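Side-chain contact in 2-hydroxyethylphosphonate dioxygenase (Streptomyces viridochromogenes, PDB 4YAR), which catalyses the iron(II)-dependent, oxygen-consuming conversion of 2-hydroxyethylphosphonate to hydroxymethylphosphonate and formate in the biosynthesis of the antibiotic phosphinothricin tripeptide: residues Gly164-Ile169 with Arg312-Phe317. The protein carries 1 engineered substitution. Numbering follows the deposited sequence.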
loop_
_atom_site.group_PDB
_atom_site.type_symbol
_atom_site.label_atom_id
_atom_site.label_comp_id
_atom_site.label_asym_id
_atom_site.label_seq_id
_atom_site.Cartn_x
_atom_site.Cartn_y
_atom_site.Cartn_z
ATOM N N GLY A 164 23.612 18.874 8.205
ATOM C CA GLY A 164 24.936 18.860 7.545
ATOM C C GLY A 164 24.768 19.151 6.104
ATOM O O GLY A 164 23.812 19.748 5.700
ATOM N N GLY A 165 25.709 18.692 5.306
ATOM C CA GLY A 165 25.514 18.646 3.897
ATOM C C GLY A 165 24.704 17.369 3.537
ATOM O O GLY A 165 24.331 16.461 4.389
ATOM N N ASP A 166 24.444 17.239 2.263
ATOM C CA ASP A 166 23.727 16.076 1.759
ATOM C C ASP A 166 22.319 16.171 2.266
ATOM O O ASP A 166 21.798 15.161 2.730
ATOM C CB ASP A 166 24.302 14.756 2.300
ATOM C CG ASP A 166 25.709 14.488 1.888
ATOM O OD1 ASP A 166 26.113 14.937 0.783
ATOM O OD2 ASP A 166 26.403 13.762 2.669
ATOM N N ARG A 167 21.716 17.363 2.158
ATOM C CA ARG A 167 20.416 17.635 2.640
ATOM C C ARG A 167 19.339 17.015 1.756
ATOM O O ARG A 167 18.163 17.061 2.095
ATOM C CB ARG A 167 20.190 19.136 2.723
ATOM C CG ARG A 167 21.193 19.852 3.619
ATOM C CD ARG A 167 20.827 19.837 5.098
ATOM N NE ARG A 167 19.945 20.948 5.455
ATOM C CZ ARG A 167 20.151 21.895 6.374
ATOM N NH1 ARG A 167 21.240 21.968 7.125
ATOM N NH2 ARG A 167 19.208 22.791 6.559
ATOM N N TRP A 168 19.724 16.461 0.610
ATOM C CA TRP A 168 18.796 15.621 -0.129
ATOM C C TRP A 168 18.298 14.434 0.742
ATOM O O TRP A 168 17.219 13.861 0.508
ATOM C CB TRP A 168 19.409 15.201 -1.444
ATOM C CG TRP A 168 20.543 14.289 -1.409
ATOM C CD1 TRP A 168 21.831 14.616 -1.185
ATOM C CD2 TRP A 168 20.516 12.866 -1.675
ATOM N NE1 TRP A 168 22.639 13.472 -1.271
ATOM C CE2 TRP A 168 21.849 12.391 -1.584
ATOM C CE3 TRP A 168 19.504 11.962 -1.982
ATOM C CZ2 TRP A 168 22.177 11.067 -1.744
ATOM C CZ3 TRP A 168 19.844 10.634 -2.218
ATOM C CH2 TRP A 168 21.177 10.195 -2.103
ATOM N N ILE A 169 19.101 14.043 1.720
ATOM C CA ILE A 169 18.626 13.153 2.792
ATOM C C ILE A 169 18.177 14.069 3.873
ATOM O O ILE A 169 18.998 14.766 4.535
ATOM C CB ILE A 169 19.736 12.182 3.272
ATOM C CG1 ILE A 169 20.254 11.325 2.102
ATOM C CG2 ILE A 169 19.280 11.433 4.539
ATOM C CD1 ILE A 169 21.536 10.524 2.301
ATOM N N ARG A 312 24.689 5.883 4.505
ATOM C CA ARG A 312 25.475 4.646 4.265
ATOM C C ARG A 312 24.858 3.845 3.157
ATOM O O ARG A 312 25.537 3.129 2.465
ATOM C CB ARG A 312 25.499 3.750 5.467
ATOM C CG ARG A 312 26.501 4.143 6.520
ATOM C CD ARG A 312 26.471 3.110 7.616
ATOM N NE ARG A 312 26.733 3.811 8.850
ATOM C CZ ARG A 312 25.847 4.120 9.792
ATOM N NH1 ARG A 312 24.570 3.738 9.734
ATOM N NH2 ARG A 312 26.279 4.798 10.851
ATOM N N SER A 313 23.529 3.990 2.987
ATOM C CA SER A 313 22.797 3.284 1.933
ATOM C C SER A 313 23.011 3.868 0.549
ATOM O O SER A 313 22.566 3.319 -0.448
ATOM C CB SER A 313 21.337 3.239 2.297
ATOM O OG SER A 313 20.703 4.428 1.918
ATOM N N ARG A 314 23.681 5.003 0.415
ATOM C CA ARG A 314 23.685 5.657 -0.873
ATOM C C ARG A 314 24.161 4.796 -2.005
ATOM O O ARG A 314 25.101 4.041 -1.842
ATOM C CB ARG A 314 24.580 6.891 -0.865
ATOM C CG ARG A 314 23.843 8.140 -0.440
ATOM C CD ARG A 314 24.883 9.274 -0.455
ATOM N NE ARG A 314 25.703 9.231 0.743
ATOM C CZ ARG A 314 26.868 9.873 0.880
ATOM N NH1 ARG A 314 27.381 10.576 -0.132
ATOM N NH2 ARG A 314 27.524 9.805 2.037
ATOM N N ARG A 315 23.518 4.919 -3.143
ATOM C CA ARG A 315 23.908 4.175 -4.351
ATOM C C ARG A 315 23.497 4.856 -5.611
ATOM O O ARG A 315 22.529 5.620 -5.648
ATOM C CB ARG A 315 23.404 2.715 -4.371
ATOM C CG ARG A 315 21.874 2.546 -4.590
ATOM C CD ARG A 315 21.233 2.385 -3.235
ATOM N NE ARG A 315 19.757 2.369 -3.238
ATOM C CZ ARG A 315 19.026 2.567 -2.134
ATOM N NH1 ARG A 315 19.587 2.852 -0.952
ATOM N NH2 ARG A 315 17.724 2.580 -2.238
ATOM N N THR A 316 24.209 4.549 -6.701
ATOM C CA THR A 316 23.723 4.920 -8.021
ATOM C C THR A 316 22.593 3.994 -8.466
ATOM O O THR A 316 22.690 2.821 -8.268
ATOM C CB THR A 316 24.869 4.889 -9.044
ATOM O OG1 THR A 316 25.883 5.755 -8.572
ATOM C CG2 THR A 316 24.429 5.394 -10.431
ATOM N N PHE A 317 21.504 4.583 -8.943
ATOM C CA PHE A 317 20.340 3.905 -9.489
ATOM C C PHE A 317 20.040 4.512 -10.846
ATOM O O PHE A 317 19.374 5.548 -10.982
ATOM C CB PHE A 317 19.144 4.005 -8.521
ATOM C CG PHE A 317 17.934 3.267 -9.013
ATOM C CD1 PHE A 317 17.990 1.901 -9.217
ATOM C CD2 PHE A 317 16.770 3.934 -9.284
ATOM C CE1 PHE A 317 16.917 1.203 -9.719
ATOM C CE2 PHE A 317 15.670 3.229 -9.767
ATOM C CZ PHE A 317 15.758 1.909 -10.009
#
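The aliphatic part of R314 lies against the benzo edge of W168. CD of R314 comes in near the indole plane, 3.5 Å from W168 CZ2, while CG of R314 is 3.8 Å from W168 CH2. The arginine thus meets the rim of the ring with its methylenes and does not stack on it; the guanidinium is turned 76° from the indole plane. I169 adds a looser touch, its CD1 lying 4.3 Å from CG of R314, and its CG1 covers one face of the W168 ring, 4.0 Å above the centre.

Beyond the methylenes, the chain of R314 bends at chi3 (-79°) and carries the guanidinium past D166. OD2 of D166 stands over one face of the guanidinium, offset toward its rim and 4.2 Å from NH2 of R314. No N-H points at this oxygen, so the pair amounts to a favourable charge approach rather than a salt bridge. NE of R314 donates a hydrogen bond to the carbonyl oxygen of R311, and R311 NE in turn makes a long, weak ion pair with D166 OD2.

Residues 166-169 form a type I beta turn closed by I169 N to D166 O (3.1 Å), which turns the side chains of D166 and I169 toward the 312-317 segment and lets the W168 ring reach R314.

The contact joins the loop between strands 156-159 and 173-176, the latter an outermost strand of the six-stranded antiparallel sheet, to the junction of helix 307-312 with the edge strand 315-317 of the seven-stranded sheet, and so links the surroundings of the two sheets. W168 also rests on E321 and A323 of strand 320-324 and on F338 and R340 of strand 335-343, while I169 packs on S310 and R311 of the helix.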